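Local coordinates for protein GH62 arabinofuranosidase (Podospora anserina, PDB 4N4B) that removes terminal alpha-L-arabinofuranosyl residues from arabinosides, probably the side chains of xylan, and carries a calcium ion in its five-bladed beta-propeller, at residues A[232-244]-A[278-290]. Sequence-based numbering, arbitrary orientation.
Sequences VEAIGTDGHRWFR and VWTKSISHGEIIR. With CA (calcium ion), chain B.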
ATOM      1  N   VAL A 232      -0.538   0.616  -9.520  1.00  8.76           N
ATOM      2  CA  VAL A 232       0.289   1.769  -9.254  1.00  9.17           C
ATOM      3  C   VAL A 232      -0.521   3.042  -9.304  1.00  8.78           C
ATOM      4  O   VAL A 232      -1.391   3.182 -10.130  1.00  9.70           O
ATOM      5  CB  VAL A 232       1.489   1.824 -10.315  1.00  9.24           C
ATOM      6  CG1 VAL A 232       2.411   2.959  -9.896  1.00 10.62           C
ATOM      7  CG2 VAL A 232       2.301   0.507 -10.284  1.00 10.25           C
ATOM      8  N   GLU A 233      -0.212   3.956  -8.344  1.00  8.40           N
ATOM      9  CA  GLU A 233      -0.885   5.251  -8.287  1.00  8.17           C
ATOM     10  C   GLU A 233      -0.235   6.192  -9.311  1.00  8.24           C
ATOM     11  O   GLU A 233       0.991   6.246  -9.456  1.00  9.47           O
ATOM     12  CB  GLU A 233      -0.786   5.767  -6.868  1.00  8.78           C
ATOM     13  CG  GLU A 233      -1.597   7.055  -6.649  1.00  9.61           C
ATOM     14  CD  GLU A 233      -1.579   7.594  -5.255  1.00 10.12           C
ATOM     15  OE1 GLU A 233      -1.243   6.847  -4.304  1.00 10.13           O
ATOM     16  OE2 GLU A 233      -1.912   8.814  -5.085  1.00 10.25           O
ATOM     17  N   ALA A 234      -1.127   6.978  -9.898  1.00  9.40           N
ATOM     18  CA  ALA A 234      -0.773   7.979 -10.886  1.00  9.73           C
ATOM     19  C   ALA A 234      -1.426   9.324 -10.561  1.00 10.66           C
ATOM     20  O   ALA A 234      -2.317   9.410  -9.702  1.00  9.65           O
ATOM     21  CB  ALA A 234      -1.211   7.468 -12.239  1.00 10.34           C
ATOM     22  N   ILE A 235      -0.947  10.397 -11.213  1.00 10.88           N
ATOM     23  CA  ILE A 235      -1.452  11.774 -11.050  1.00 12.12           C
ATOM     24  C   ILE A 235      -2.082  12.124 -12.373  1.00 12.30           C
ATOM     25  O   ILE A 235      -1.338  12.197 -13.368  1.00 13.54           O
ATOM     26  CB  ILE A 235      -0.391  12.742 -10.608  1.00 13.44           C
ATOM     27  CG1 ILE A 235       0.409  12.270  -9.369  1.00 13.51           C
ATOM     28  CG2 ILE A 235      -0.977  14.123 -10.483  1.00 16.02           C
ATOM     29  CD1 ILE A 235       1.532  13.217  -8.909  1.00 14.95           C
ATOM     30  N   GLY A 236      -3.371  12.341 -12.459  1.00 12.46           N
ATOM     31  CA  GLY A 236      -4.057  12.545 -13.727  1.00 14.92           C
ATOM     32  C   GLY A 236      -3.846  13.981 -14.246  1.00 15.26           C
ATOM     33  O   GLY A 236      -3.321  14.831 -13.578  1.00 15.59           O
ATOM     34  N   THR A 237      -4.308  14.126 -15.493  1.00 19.99           N
ATOM     35  CA  THR A 237      -4.290  15.471 -16.122  1.00 22.25           C
ATOM     36  C   THR A 237      -5.047  16.498 -15.324  1.00 20.99           C
ATOM     37  O   THR A 237      -4.582  17.683 -15.258  1.00 23.01           O
ATOM     38  CB  THR A 237      -4.854  15.359 -17.534  1.00 26.70           C
ATOM     39  OG1 THR A 237      -6.113  14.678 -17.484  1.00 36.16           O
ATOM     40  CG2 THR A 237      -3.933  14.492 -18.244  1.00 25.43           C
ATOM     41  N   ASP A 238      -6.082  16.098 -14.585  1.00 18.28           N
ATOM     42  CA  ASP A 238      -6.781  16.975 -13.653  1.00 16.99           C
ATOM     43  C   ASP A 238      -6.096  17.211 -12.325  1.00 16.27           C
ATOM     44  O   ASP A 238      -6.651  17.891 -11.465  1.00 18.29           O
ATOM     45  CB  ASP A 238      -8.179  16.443 -13.408  1.00 17.27           C
ATOM     46  CG  ASP A 238      -8.218  14.981 -12.834  1.00 17.73           C
ATOM     47  OD1 ASP A 238      -7.181  14.426 -12.452  1.00 17.65           O
ATOM     48  OD2 ASP A 238      -9.359  14.491 -12.774  1.00 18.96           O
ATOM     49  N   GLY A 239      -4.941  16.559 -12.094  1.00 15.58           N
ATOM     50  CA  GLY A 239      -4.237  16.768 -10.867  1.00 14.18           C
ATOM     51  C   GLY A 239      -4.592  15.767  -9.781  1.00 15.22           C
ATOM     52  O   GLY A 239      -3.944  15.803  -8.743  1.00 14.76           O
ATOM     53  N   HIS A 240      -5.599  14.985  -9.994  1.00 12.16           N
ATOM     54  CA  HIS A 240      -6.059  14.060  -8.906  1.00 12.51           C
ATOM     55  C   HIS A 240      -5.486  12.688  -9.090  1.00 10.03           C
ATOM     56  O   HIS A 240      -5.133  12.193 -10.154  1.00 11.17           O
ATOM     57  CB  HIS A 240      -7.591  13.957  -8.975  1.00 12.36           C
ATOM     58  CG  HIS A 240      -8.252  15.254  -8.625  1.00 15.78           C
ATOM     59  ND1 HIS A 240      -9.032  15.987  -9.508  1.00 22.86           N
ATOM     60  CD2 HIS A 240      -8.165  15.967  -7.495  1.00 17.12           C
ATOM     61  CE1 HIS A 240      -9.442  17.071  -8.904  1.00 18.30           C
ATOM     62  NE2 HIS A 240      -8.899  17.120  -7.713  1.00 20.86           N
ATOM     63  N   ARG A 241      -5.304  12.015  -7.944  1.00  9.40           N
ATOM     64  CA  ARG A 241      -4.716  10.692  -7.875  1.00  8.52           C
ATOM     65  C   ARG A 241      -5.693   9.623  -8.371  1.00  8.08           C
ATOM     66  O   ARG A 241      -6.920   9.727  -8.198  1.00  8.59           O
ATOM     67  CB  ARG A 241      -4.332  10.394  -6.447  1.00  8.79           C
ATOM     68  CG  ARG A 241      -3.389  11.386  -5.774  1.00 10.26           C
ATOM     69  CD  ARG A 241      -2.161  11.642  -6.627  1.00 10.35           C
ATOM     70  NE  ARG A 241      -1.205  12.492  -5.927  1.00 11.74           N
ATOM     71  CZ  ARG A 241      -0.103  12.086  -5.311  1.00 12.13           C
ATOM     72  NH1 ARG A 241       0.126  10.777  -5.130  1.00 11.91           N
ATOM     73  NH2 ARG A 241       0.714  13.011  -4.781  1.00 12.34           N
ATOM     74  N   TRP A 242      -5.153   8.592  -8.995  1.00  7.57           N
ATOM     75  CA  TRP A 242      -5.898   7.468  -9.477  1.00  8.25           C
ATOM     76  C   TRP A 242      -4.990   6.253  -9.575  1.00  9.00           C
ATOM     77  O   TRP A 242      -3.766   6.370  -9.438  1.00  9.79           O
ATOM     78  CB  TRP A 242      -6.547   7.768 -10.826  1.00  9.26           C
ATOM     79  CG  TRP A 242      -5.660   8.061 -11.983  1.00 10.03           C
ATOM     80  CD1 TRP A 242      -4.768   9.118 -12.084  1.00 10.16           C
ATOM     81  CD2 TRP A 242      -5.442   7.227 -13.109  1.00 10.18           C
ATOM     82  NE1 TRP A 242      -4.121   9.041 -13.311  1.00 10.81           N
ATOM     83  CE2 TRP A 242      -4.529   7.894 -13.953  1.00 11.13           C
ATOM     84  CE3 TRP A 242      -6.011   6.033 -13.554  1.00 11.87           C
ATOM     85  CZ2 TRP A 242      -4.112   7.359 -15.167  1.00 10.96           C
ATOM     86  CZ3 TRP A 242      -5.662   5.545 -14.804  1.00 12.68           C
ATOM     87  CH2 TRP A 242      -4.701   6.213 -15.594  1.00 11.96           C
ATOM     88  N   PHE A 243      -5.570   5.094  -9.839  1.00  8.91           N
ATOM     89  CA  PHE A 243      -4.839   3.827  -9.936  1.00  8.51           C
ATOM     90  C   PHE A 243      -4.926   3.255 -11.362  1.00  9.66           C
ATOM     91  O   PHE A 243      -6.004   3.137 -11.965  1.00  9.78           O
ATOM     92  CB  PHE A 243      -5.367   2.796  -8.925  1.00  8.49           C
ATOM     93  CG  PHE A 243      -4.780   3.026  -7.575  1.00  9.00           C
ATOM     94  CD1 PHE A 243      -3.534   2.541  -7.183  1.00  9.47           C
ATOM     95  CD2 PHE A 243      -5.499   3.825  -6.688  1.00 10.18           C
ATOM     96  CE1 PHE A 243      -3.048   2.838  -5.891  1.00 10.78           C
ATOM     97  CE2 PHE A 243      -4.969   4.094  -5.454  1.00 11.24           C
ATOM     98  CZ  PHE A 243      -3.738   3.649  -5.095  1.00 11.74           C
ATOM     99  N   ARG A 244      -3.754   2.752 -11.756  1.00  9.73           N
ATOM    100  CA  ARG A 244      -3.584   1.957 -12.987  1.00 10.48           C
ATOM    101  C   ARG A 244      -3.243   0.542 -12.597  1.00 10.81           C
ATOM    102  O   ARG A 244      -2.717   0.246 -11.535  1.00  9.84           O
ATOM    103  CB  ARG A 244      -2.372   2.535 -13.688  1.00 10.35           C
ATOM    104  CG  ARG A 244      -2.486   3.973 -14.048  1.00 11.75           C
ATOM    105  CD  ARG A 244      -1.319   4.529 -14.858  1.00 12.02           C
ATOM    106  NE  ARG A 244      -1.330   3.979 -16.219  1.00 13.68           N
ATOM    107  CZ  ARG A 244      -0.265   3.831 -16.958  1.00 13.29           C
ATOM    108  NH1 ARG A 244       0.920   4.119 -16.534  1.00 13.10           N
ATOM    109  NH2 ARG A 244      -0.422   3.308 -18.171  1.00 17.15           N
ATOM    110  N   VAL A 278     -19.824  13.293  -2.137  1.00 15.70           N
ATOM    111  CA  VAL A 278     -18.635  13.018  -2.911  1.00 16.07           C
ATOM    112  C   VAL A 278     -17.497  13.762  -2.209  1.00 15.96           C
ATOM    113  O   VAL A 278     -17.215  14.860  -2.504  1.00 18.01           O
ATOM    114  CB  VAL A 278     -18.753  13.430  -4.375  1.00 16.73           C
ATOM    115  CG1 VAL A 278     -17.461  13.151  -5.091  1.00 17.55           C
ATOM    116  CG2 VAL A 278     -19.877  12.646  -5.048  1.00 18.07           C
ATOM    117  N   TRP A 279     -16.858  13.080  -1.289  1.00 11.51           N
ATOM    118  CA  TRP A 279     -15.921  13.682  -0.364  1.00 11.18           C
ATOM    119  C   TRP A 279     -14.456  13.839  -0.862  1.00 10.48           C
ATOM    120  O   TRP A 279     -13.717  14.570  -0.321  1.00 11.60           O
ATOM    121  CB  TRP A 279     -15.979  12.992   0.986  1.00 11.99           C
ATOM    122  CG  TRP A 279     -15.471  11.571   1.038  1.00 11.29           C
ATOM    123  CD1 TRP A 279     -16.196  10.449   0.808  1.00 11.40           C
ATOM    124  CD2 TRP A 279     -14.154  11.132   1.347  1.00 10.98           C
ATOM    125  NE1 TRP A 279     -15.405   9.340   0.961  1.00 11.11           N
ATOM    126  CE2 TRP A 279     -14.154   9.738   1.316  1.00 10.26           C
ATOM    127  CE3 TRP A 279     -12.969  11.779   1.675  1.00 13.49           C
ATOM    128  CZ2 TRP A 279     -13.017   9.007   1.580  1.00 11.88           C
ATOM    129  CZ3 TRP A 279     -11.868  11.035   1.934  1.00 12.94           C
ATOM    130  CH2 TRP A 279     -11.891   9.704   1.890  1.00 13.06           C
ATOM    131  N   THR A 280     -14.149  13.110  -1.922  1.00  9.68           N
ATOM    132  CA  THR A 280     -12.842  13.138  -2.537  1.00  9.19           C
ATOM    133  C   THR A 280     -12.981  12.951  -4.056  1.00  9.39           C
ATOM    134  O   THR A 280     -13.864  12.310  -4.480  1.00 11.01           O
ATOM    135  CB  THR A 280     -11.913  12.052  -1.886  1.00  9.09           C
ATOM    136  OG1 THR A 280     -10.623  12.170  -2.433  1.00  8.57           O
ATOM    137  CG2 THR A 280     -12.426  10.638  -2.111  1.00  9.20           C
ATOM    138  N   LYS A 281     -12.053  13.521  -4.812  1.00  9.50           N
ATOM    139  CA  LYS A 281     -11.856  13.237  -6.229  1.00 10.44           C
ATOM    140  C   LYS A 281     -10.623  12.347  -6.392  1.00 10.92           C
ATOM    141  O   LYS A 281     -10.691  11.468  -7.256  1.00 12.87           O
ATOM    142  CB  LYS A 281     -11.703  14.498  -7.081  1.00 13.67           C
ATOM    143  CG  LYS A 281     -13.027  15.153  -7.229  1.00 17.98           C
ATOM    144  CD  LYS A 281     -12.920  16.390  -8.173  1.00 28.39           C
ATOM    145  CE  LYS A 281     -14.233  17.168  -8.176  1.00 37.65           C
ATOM    146  NZ  LYS A 281     -14.013  18.645  -8.231  1.00 40.73           N
ATOM    147  N   SER A 282      -9.618  12.536  -5.592  1.00 10.34           N
ATOM    148  CA  SER A 282      -8.421  11.611  -5.608  1.00  9.79           C
ATOM    149  C   SER A 282      -8.868  10.269  -5.039  1.00  9.61           C
ATOM    150  O   SER A 282      -9.477  10.180  -3.982  1.00  9.44           O
ATOM    151  CB  SER A 282      -7.331  12.207  -4.795  1.00 11.46           C
ATOM    152  OG  SER A 282      -6.600  13.166  -5.584  1.00 11.38           O
ATOM    153  N   ILE A 283      -8.386   9.192  -5.668  1.00  8.60           N
ATOM    154  CA  ILE A 283      -8.386   7.815  -5.096  1.00  8.75           C
ATOM    155  C   ILE A 283      -6.943   7.444  -4.982  1.00  8.40           C
ATOM    156  O   ILE A 283      -6.237   7.309  -5.977  1.00  8.87           O
ATOM    157  CB  ILE A 283      -9.161   6.840  -6.014  1.00  9.95           C
ATOM    158  CG1 ILE A 283     -10.532   7.346  -6.457  1.00 10.36           C
ATOM    159  CG2 ILE A 283      -9.210   5.502  -5.306  1.00 10.31           C
ATOM    160  CD1 ILE A 283     -11.524   7.509  -5.336  1.00 11.45           C
ATOM    161  N   SER A 284      -6.439   7.456  -3.789  1.00  9.19           N
ATOM    162  CA  SER A 284      -4.991   7.423  -3.565  1.00  8.86           C
ATOM    163  C   SER A 284      -4.606   6.266  -2.611  1.00  8.61           C
ATOM    164  O   SER A 284      -5.435   5.609  -2.081  1.00  9.82           O
ATOM    165  CB  SER A 284      -4.558   8.824  -3.052  1.00  7.98           C
ATOM    166  OG  SER A 284      -3.194   8.976  -2.829  1.00  8.42           O
ATOM    167  N   HIS A 285      -3.301   6.128  -2.413  1.00  8.30           N
ATOM    168  CA  HIS A 285      -2.595   5.047  -1.733  1.00  7.51           C
ATOM    169  C   HIS A 285      -3.491   4.204  -0.827  1.00  8.61           C
ATOM    170  O   HIS A 285      -3.907   4.623   0.181  1.00  9.25           O
ATOM    171  CB  HIS A 285      -1.428   5.638  -0.896  1.00  8.33           C
ATOM    172  CG  HIS A 285      -0.359   4.645  -0.540  1.00  8.35           C
ATOM    173  ND1 HIS A 285       0.971   4.965  -0.457  1.00  9.04           N
ATOM    174  CD2 HIS A 285      -0.453   3.357  -0.153  1.00  8.91           C
ATOM    175  CE1 HIS A 285       1.650   3.892  -0.108  1.00  9.91           C
ATOM    176  NE2 HIS A 285       0.811   2.895   0.067  1.00  9.23           N
ATOM    177  N   GLY A 286      -3.648   2.950  -1.207  1.00  8.00           N
ATOM    178  CA  GLY A 286      -4.463   2.011  -0.465  1.00  9.06           C
ATOM    179  C   GLY A 286      -4.020   0.564  -0.621  1.00  7.72           C
ATOM    180  O   GLY A 286      -2.981   0.284  -1.087  1.00  8.54           O
ATOM    181  N   GLU A 287      -4.909  -0.334  -0.238  1.00  7.07           N
ATOM    182  CA  GLU A 287      -4.631  -1.782  -0.277  1.00  7.04           C
ATOM    183  C   GLU A 287      -5.934  -2.542  -0.350  1.00  8.32           C
ATOM    184  O   GLU A 287      -6.912  -2.150   0.260  1.00  8.12           O
ATOM    185  CB  GLU A 287      -3.826  -2.268   0.913  1.00  7.37           C
ATOM    186  CG  GLU A 287      -2.345  -2.601   0.662  1.00  8.95           C
ATOM    187  CD  GLU A 287      -1.629  -3.313   1.797  1.00 10.00           C
ATOM    188  OE1 GLU A 287      -2.303  -4.234   2.402  1.00 10.69           O
ATOM    189  OE2 GLU A 287      -0.494  -2.930   2.132  1.00  9.89           O
ATOM    190  N   ILE A 288      -5.908  -3.694  -1.075  1.00  8.64           N
ATOM    191  CA  ILE A 288      -7.029  -4.632  -1.064  1.00  9.03           C
ATOM    192  C   ILE A 288      -7.114  -5.366   0.281  1.00  8.89           C
ATOM    193  O   ILE A 288      -6.071  -5.825   0.806  1.00 10.86           O
ATOM    194  CB  ILE A 288      -6.877  -5.591  -2.258  1.00  9.16           C
ATOM    195  CG1 ILE A 288      -6.959  -4.867  -3.599  1.00  9.74           C
ATOM    196  CG2 ILE A 288      -7.920  -6.758  -2.153  1.00 10.28           C
ATOM    197  CD1 ILE A 288      -6.826  -5.734  -4.861  1.00 10.43           C
ATOM    198  N   ILE A 289      -8.308  -5.525   0.784  1.00  9.26           N
ATOM    199  CA  ILE A 289      -8.448  -6.264   2.003  1.00  9.76           C
ATOM    200  C   ILE A 289      -8.105  -7.739   1.753  1.00 10.83           C
ATOM    201  O   ILE A 289      -8.717  -8.387   1.017  1.00 12.68           O
ATOM    202  CB  ILE A 289      -9.859  -6.140   2.579  1.00 10.22           C
ATOM    203  CG1 ILE A 289     -10.224  -4.683   2.873  1.00 10.70           C
ATOM    204  CG2 ILE A 289      -9.920  -6.918   3.871  1.00 12.66           C
ATOM    205  CD1 ILE A 289     -11.592  -4.528   3.507  1.00 12.11           C
ATOM    206  N   ARG A 290      -7.074  -8.209   2.401  1.00  9.66           N
ATOM    207  CA  ARG A 290      -6.691  -9.597   2.286  1.00 11.06           C
ATOM    208  C   ARG A 290      -7.307 -10.384   3.435  1.00 11.97           C
ATOM    209  O   ARG A 290      -7.151 -10.125   4.548  1.00 11.44           O
ATOM    210  CB  ARG A 290      -5.155  -9.745   2.290  1.00 10.25           C
ATOM    211  CG  ARG A 290      -4.514  -9.383   0.966  1.00  9.98           C
ATOM    212  CD  ARG A 290      -3.012  -9.209   1.133  1.00  9.71           C
ATOM    213  NE  ARG A 290      -2.577  -8.015   1.868  1.00 10.26           N
ATOM    214  CZ  ARG A 290      -1.751  -8.006   2.880  1.00  8.77           C
ATOM    215  NH1 ARG A 290      -1.254  -9.101   3.396  1.00  9.09           N
ATOM    216  NH2 ARG A 290      -1.433  -6.871   3.443  1.00  8.56           N
TER
HETATM  217 CA    CA B 401       1.206   0.776   0.570  1.00 11.49          CA
HETATM  218  O   HOH W   1      -9.336  10.408  -9.379  1.00 11.90           O
HETATM  219  O   HOH W   2      -0.942   0.508   0.909  1.00  7.98           O
HETATM  220  O   HOH W   3       1.457  -1.216   1.300  1.00 10.90           O
HETATM  221  O   HOH W   4       0.748   0.273  -1.406  1.00 12.18           O
HETATM  222  O   HOH W   5       1.348   1.429   2.676  1.00  7.93           O
HETATM  223  O   HOH W   6       3.139   1.077   0.236  1.00 10.94           O
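The carboxylate of Glu-233 grips two successive residues of 278-290: OE2 accepts from Ser-284 OG at 2.6 Å, and OE1 accepts from His-285 N at 2.9 Å, a bent bond (131°). With CG anti to the backbone N (chi1 -174°) and the chain extended, Glu-233 reaches straight across. Arg-241 NH1 binds the same OE2 at 2.8 Å from the opposite face to Ser-284 OG, a salt bridge, so that OE2 is held from both faces of the carboxylate plane; Glu-216 is a second partner of that guanidinium. Further along, Arg-241 N points at Ser-282 OG (2.9 Å, 165°), while Arg-241 O takes Ile-283 N from above its carbonyl plane and shares water 1 with Lys-281 O. Lys-281 CB sits over the centre of the His-240 ring, 3.7 Å from its centroid, a CH-pi contact at the outer end. Phe-243 turns its ring edge to the backbone at Ser-284 and His-285. Thus fastened, the 285 corner presents His-285 NE2 to calcium at 2.2 Å; five waters complete the octahedral shell. This joins the blade containing 228-235 and 241-248 to the next one at the central calcium site of the GH62 five-bladed beta-propeller.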